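Local atomic coordinates of periplasmic cell division protein (SufI) (Aquifex aeolicus, PDB entry 6SYY), a protein that probably oxidises its substrates with bound copper, as a multicopper oxidase related to laccases and equipped with a methionine-rich loop that has a role in catalysis. Residues 82-85 and 91-94; 158-163 and 168-173. All blocks are in the same frame, centred on the assembly; numbering follows the deposited sequence.

Contact 1 of 2, residues 82-85 and 91-94; sequences MLVY and YNPV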
loop_
_atom_site.group_PDB
_atom_site.type_symbol
_atom_site.label_atom_id
_atom_site.label_comp_id
_atom_site.label_asym_id
_atom_site.label_seq_id
_atom_site.Cartn_x
_atom_site.Cartn_y
_atom_site.Cartn_z
ATOM N N MET A 82 20.656 -1.779 5.554
ATOM C CA MET A 82 19.340 -1.813 4.937
ATOM C C MET A 82 19.470 -1.829 3.420
ATOM O O MET A 82 20.512 -1.488 2.852
ATOM C CB MET A 82 18.484 -0.616 5.368
ATOM C CG MET A 82 18.049 -0.652 6.818
ATOM S SD MET A 82 16.919 0.690 7.201
ATOM C CE MET A 82 15.516 0.236 6.188
ATOM N N LEU A 83 18.379 -2.232 2.773
ATOM C CA LEU A 83 18.240 -2.145 1.329
ATOM C C LEU A 83 17.519 -0.854 0.961
ATOM O O LEU A 83 16.629 -0.396 1.683
ATOM C CB LEU A 83 17.462 -3.350 0.791
ATOM C CG LEU A 83 18.137 -4.728 0.799
ATOM C CD1 LEU A 83 17.103 -5.842 0.665
ATOM C CD2 LEU A 83 19.156 -4.826 -0.321
ATOM N N VAL A 84 17.915 -0.255 -0.160
ATOM C CA VAL A 84 17.251 0.940 -0.664
ATOM C C VAL A 84 17.095 0.812 -2.168
ATOM O O VAL A 84 17.898 0.166 -2.846
ATOM C CB VAL A 84 18.011 2.247 -0.324
ATOM C CG1 VAL A 84 18.057 2.473 1.174
ATOM C CG2 VAL A 84 19.414 2.231 -0.910
ATOM N N TYR A 85 16.035 1.419 -2.683
ATOM C CA TYR A 85 15.912 1.685 -4.108
ATOM C C TYR A 85 16.600 3.015 -4.388
ATOM O O TYR A 85 16.236 4.038 -3.797
ATOM C CB TYR A 85 14.444 1.734 -4.533
ATOM C CG TYR A 85 13.755 0.387 -4.633
ATOM C CD1 TYR A 85 14.308 -0.649 -5.376
ATOM C CD2 TYR A 85 12.543 0.157 -3.991
ATOM C CE1 TYR A 85 13.671 -1.883 -5.474
ATOM C CE2 TYR A 85 11.900 -1.068 -4.082
ATOM C CZ TYR A 85 12.467 -2.085 -4.823
ATOM O OH TYR A 85 11.827 -3.300 -4.911
ATOM N N TYR A 91 17.391 7.868 -2.174
ATOM C CA TYR A 91 16.993 6.588 -1.601
ATOM C C TYR A 91 15.485 6.573 -1.376
ATOM O O TYR A 91 14.943 7.469 -0.718
ATOM C CB TYR A 91 17.732 6.319 -0.289
ATOM C CG TYR A 91 19.206 5.987 -0.450
ATOM C CD1 TYR A 91 19.749 5.698 -1.698
ATOM C CD2 TYR A 91 20.049 5.951 0.652
ATOM C CE1 TYR A 91 21.096 5.391 -1.838
ATOM C CE2 TYR A 91 21.391 5.647 0.521
ATOM C CZ TYR A 91 21.911 5.367 -0.723
ATOM O OH TYR A 91 23.252 5.067 -0.842
ATOM N N ASN A 92 14.817 5.554 -1.922
ATOM C CA ASN A 92 13.373 5.351 -1.824
ATOM C C ASN A 92 12.587 6.647 -1.967
ATOM O O ASN A 92 11.751 6.959 -1.106
ATOM C CB ASN A 92 13.016 4.695 -0.491
ATOM C CG ASN A 92 13.635 3.330 -0.333
ATOM O OD1 ASN A 92 13.890 2.633 -1.316
ATOM N ND2 ASN A 92 13.881 2.935 0.908
ATOM N N PRO A 93 12.804 7.423 -3.026
ATOM C CA PRO A 93 12.079 8.686 -3.157
ATOM C C PRO A 93 10.605 8.451 -3.446
ATOM O O PRO A 93 10.182 7.365 -3.845
ATOM C CB PRO A 93 12.770 9.365 -4.339
ATOM C CG PRO A 93 13.229 8.221 -5.180
ATOM C CD PRO A 93 13.615 7.130 -4.223
ATOM N N VAL A 94 9.815 9.493 -3.232
ATOM C CA VAL A 94 8.438 9.487 -3.704
ATOM C C VAL A 94 8.471 9.724 -5.207
ATOM O O VAL A 94 8.947 10.765 -5.673
ATOM C CB VAL A 94 7.590 10.545 -2.986
ATOM C CG1 VAL A 94 6.232 10.662 -3.648
ATOM C CG2 VAL A 94 7.429 10.174 -1.524
#

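Contact 2 of 2, residues 158-163 and 168-173; sequences YHPHPH and YQVYYG. With CU (copper (II) ion), chain E; CU (copper (II) ion), chain C; O (oxygen atom), chain F.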
loop_
_atom_site.group_PDB
_atom_site.type_symbol
_atom_site.label_atom_id
_atom_site.label_comp_id
_atom_site.label_asym_id
_atom_site.label_seq_id
_atom_site.Cartn_x
_atom_site.Cartn_y
_atom_site.Cartn_z
ATOM N N TYR A 158 5.493 1.075 -4.466
ATOM C CA TYR A 158 6.422 0.188 -5.157
ATOM C C TYR A 158 7.274 -0.549 -4.138
ATOM O O TYR A 158 7.770 0.051 -3.178
ATOM C CB TYR A 158 7.295 0.930 -6.180
ATOM C CG TYR A 158 8.283 1.957 -5.668
ATOM C CD1 TYR A 158 9.615 1.627 -5.477
ATOM C CD2 TYR A 158 7.900 3.273 -5.448
ATOM C CE1 TYR A 158 10.538 2.576 -5.051
ATOM C CE2 TYR A 158 8.810 4.225 -5.019
ATOM C CZ TYR A 158 10.128 3.869 -4.821
ATOM O OH TYR A 158 11.042 4.806 -4.391
ATOM N N HIS A 159 7.417 -1.853 -4.342
ATOM C CA HIS A 159 8.087 -2.736 -3.401
ATOM C C HIS A 159 8.426 -4.024 -4.133
ATOM O O HIS A 159 7.844 -4.312 -5.185
ATOM C CB HIS A 159 7.203 -3.012 -2.168
ATOM C CG HIS A 159 5.948 -3.775 -2.470
ATOM N ND1 HIS A 159 5.939 -5.130 -2.721
ATOM C CD2 HIS A 159 4.657 -3.371 -2.541
ATOM C CE1 HIS A 159 4.697 -5.528 -2.941
ATOM N NE2 HIS A 159 3.900 -4.479 -2.838
ATOM N N PRO A 160 9.371 -4.807 -3.621
ATOM C CA PRO A 160 9.772 -6.024 -4.334
ATOM C C PRO A 160 8.716 -7.111 -4.239
ATOM O O PRO A 160 7.891 -7.151 -3.322
ATOM C CB PRO A 160 11.064 -6.443 -3.626
ATOM C CG PRO A 160 10.940 -5.860 -2.274
ATOM C CD PRO A 160 10.202 -4.574 -2.432
ATOM N N HIS A 161 8.752 -8.003 -5.219
ATOM C CA HIS A 161 7.824 -9.125 -5.238
ATOM C C HIS A 161 8.506 -10.459 -5.533
ATOM O O HIS A 161 7.943 -11.264 -6.286
ATOM C CB HIS A 161 6.737 -8.869 -6.285
ATOM C CG HIS A 161 5.355 -9.212 -5.828
ATOM N ND1 HIS A 161 4.958 -10.504 -5.557
ATOM C CD2 HIS A 161 4.271 -8.431 -5.611
ATOM C CE1 HIS A 161 3.691 -10.501 -5.183
ATOM N NE2 HIS A 161 3.251 -9.256 -5.207
ATOM N N PRO A 162 9.688 -10.760 -4.981
ATOM C CA PRO A 162 10.287 -12.067 -5.260
ATOM C C PRO A 162 9.579 -13.183 -4.506
ATOM O O PRO A 162 9.031 -12.992 -3.416
ATOM C CB PRO A 162 11.733 -11.904 -4.783
ATOM C CG PRO A 162 11.632 -10.939 -3.674
ATOM C CD PRO A 162 10.538 -9.980 -4.057
ATOM N N HIS A 163 9.591 -14.360 -5.122
ATOM C CA HIS A 163 9.039 -15.567 -4.524
ATOM C C HIS A 163 9.682 -15.844 -3.168
ATOM O O HIS A 163 10.898 -16.037 -3.075
ATOM C CB HIS A 163 9.264 -16.736 -5.488
ATOM C CG HIS A 163 8.957 -18.083 -4.912
ATOM N ND1 HIS A 163 7.886 -18.314 -4.076
ATOM C CD2 HIS A 163 9.574 -19.279 -5.072
ATOM C CE1 HIS A 163 7.863 -19.590 -3.734
ATOM N NE2 HIS A 163 8.875 -20.197 -4.326
ATOM N N TYR A 168 11.145 -10.295 3.501
ATOM C CA TYR A 168 12.507 -9.932 3.875
ATOM C C TYR A 168 12.915 -8.604 3.248
ATOM O O TYR A 168 13.413 -7.705 3.937
ATOM C CB TYR A 168 13.480 -11.041 3.468
ATOM C CG TYR A 168 14.927 -10.709 3.769
ATOM C CD1 TYR A 168 15.705 -9.998 2.859
ATOM C CD2 TYR A 168 15.512 -11.101 4.962
ATOM C CE1 TYR A 168 17.020 -9.684 3.132
ATOM C CE2 TYR A 168 16.831 -10.796 5.241
ATOM C CZ TYR A 168 17.580 -10.084 4.324
ATOM O OH TYR A 168 18.896 -9.775 4.594
ATOM N N GLN A 169 12.722 -8.465 1.938
ATOM C CA GLN A 169 13.271 -7.304 1.246
ATOM C C GLN A 169 12.501 -6.034 1.581
ATOM O O GLN A 169 13.098 -4.959 1.719
ATOM C CB GLN A 169 13.297 -7.554 -0.260
ATOM C CG GLN A 169 14.264 -8.649 -0.671
ATOM C CD GLN A 169 14.637 -8.572 -2.134
ATOM O OE1 GLN A 169 13.773 -8.438 -3.001
ATOM N NE2 GLN A 169 15.932 -8.642 -2.416
ATOM N N VAL A 170 11.178 -6.128 1.719
ATOM C CA VAL A 170 10.402 -4.965 2.139
ATOM C C VAL A 170 10.832 -4.530 3.532
ATOM O O VAL A 170 11.119 -3.352 3.777
ATOM C CB VAL A 170 8.896 -5.272 2.082
ATOM C CG1 VAL A 170 8.096 -4.134 2.710
ATOM C CG2 VAL A 170 8.463 -5.503 0.646
ATOM N N TYR A 171 10.914 -5.488 4.459
ATOM C CA TYR A 171 11.288 -5.169 5.831
ATOM C C TYR A 171 12.681 -4.560 5.913
ATOM O O TYR A 171 12.927 -3.694 6.760
ATOM C CB TYR A 171 11.207 -6.424 6.695
ATOM C CG TYR A 171 11.586 -6.191 8.138
ATOM C CD1 TYR A 171 10.718 -5.540 9.003
ATOM C CD2 TYR A 171 12.808 -6.626 8.639
ATOM C CE1 TYR A 171 11.057 -5.319 10.323
ATOM C CE2 TYR A 171 13.153 -6.418 9.966
ATOM C CZ TYR A 171 12.270 -5.763 10.803
ATOM O OH TYR A 171 12.593 -5.545 12.125
ATOM N N TYR A 172 13.602 -4.986 5.051
ATOM C CA TYR A 172 14.950 -4.439 5.116
ATOM C C TYR A 172 15.102 -3.126 4.358
ATOM O O TYR A 172 16.180 -2.523 4.414
ATOM C CB TYR A 172 15.970 -5.473 4.622
ATOM C CG TYR A 172 16.503 -6.300 5.766
ATOM C CD1 TYR A 172 15.871 -7.475 6.156
ATOM C CD2 TYR A 172 17.609 -5.882 6.490
ATOM C CE1 TYR A 172 16.343 -8.218 7.223
ATOM C CE2 TYR A 172 18.089 -6.621 7.557
ATOM C CZ TYR A 172 17.452 -7.788 7.917
ATOM O OH TYR A 172 17.923 -8.526 8.976
ATOM N N GLY A 173 14.065 -2.657 3.667
ATOM C CA GLY A 173 14.096 -1.285 3.200
ATOM C C GLY A 173 13.590 -1.002 1.801
ATOM O O GLY A 173 13.470 0.166 1.421
HETATM CU CU CU E . 2.101 -4.631 -2.568
HETATM CU CU CU C . 1.466 -8.323 -5.068
HETATM O O O F . 1.821 -6.713 -3.767
#

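Contact 1 of 2, residues 82-85 and 91-94
V84, N92 and Y85 bury the most surface where strand 80-86 meets the loop that leads from it to strand 94-98, and Y91 completes the group. Their contact illustrates how a side-chain amide can stand in for a peptide group at the edge of a strand. The carboxamide of N92 lies beside the strand and takes the backbone N-H of Y85 on OD1, with Y85 N at 2.8 Å from N92 OD1 and an angle of 163° at the hydrogen. The donor is tilted 33° from the carbonyl plane of the amide. The return bond uses the backbone alone: N92 N gives its hydrogen to Y85 O, likewise at 2.8 Å. Both polar groups of Y85's backbone are thus held by one residue. N92 CG stands beside the backbone N, so the amide oxygen is carried to the same side as the main-chain N-H, and both reach Y85. The other end of the amide is used too, since ND2 bonds to the carbonyl of G173. N92 OD1 also lies 3.4 Å from Y85 CB, while the Y85 ring leads away from the loop and meets the ring of Y158. V84 supplies the apolar half. Its CG2 methyl stands over one face of the Y91 ring, 3.6 Å from the centroid and 14° off the normal, a CH-pi contact; beyond it, Y91 OH bonds to K68. N92 has a positive phi, the backbone turning just before P93. This is a strand-to-loop junction in the cupredoxin-type beta fold of the multicopper oxidases.

Contact 2 of 2, residues 158-163 and 168-173
P160 and Q169 meet where the His-X-His copper-ligand motif of the multicopper oxidases, here H159-P160-H161 at the end of strand 154-160, passes the short helix 166-172; strand and helix axes approach to 7.9 Å. Here the histidines point to copper while P160, between them, turns to the helix, and Q169 is one of the residues it meets there. Its CB rests against the pyrrolidine ring of P160, with Q169 CB 3.5 Å from P160 CG. CG stands beside the backbone N (chi1 -67°), and the extended chain beyond it carries the amide to the gap between the two prolines, on the helix side. CD then comes within van der Waals range of P162 CG. Q169 OE1 touches both rings, 3.4 Å from P160 CB and from P162 CG, while its polar partner is the hydroxyl of S115. One helix position on, V170 packs its CG2 methyl at 3.7 Å from P160 CD and also against H159 CB, so P160 is covered by two consecutive helix residues. The helix closes at G173 in a Schellman motif.

The histidines turn their rings to the trinuclear copper site instead. H159 binds one copper through NE2, together with H120 and H510; H161 binds another with H456 and H508, and the bound oxygen atom lies between these two metals. For H159, CG sits between the backbone N and the carbonyl carbon (chi1 65°), which turns the ring along the chain so that its ND1 edge meets the carbonyl of P160. This bond and the NE2-copper bond together fix the ring's rotation. The acceptor lies near the ring plane, yet the donor stands above the carbonyl plane; H159 ND1 is 2.9 Å from P160 O.

From the N terminus, contact 1 (82-85 with 91-94) comes first and closes the short loop between strands 80-86 and 94-98. The chain then runs through H118 and H120 before contact 2 (158-163 with 168-173) closes the connection from strand 154-160 to helix 166-172. The two follow in series, neither nested nor crossed, yet they touch in space. Y158 OH probably bonds to P93 O, and L83 N probably bonds to Y172 O at the helix end. Together they join the edge of one sheet, through strand 80-86, to the other sheet holding strands 94-98 and 154-160, beside the trinuclear copper site.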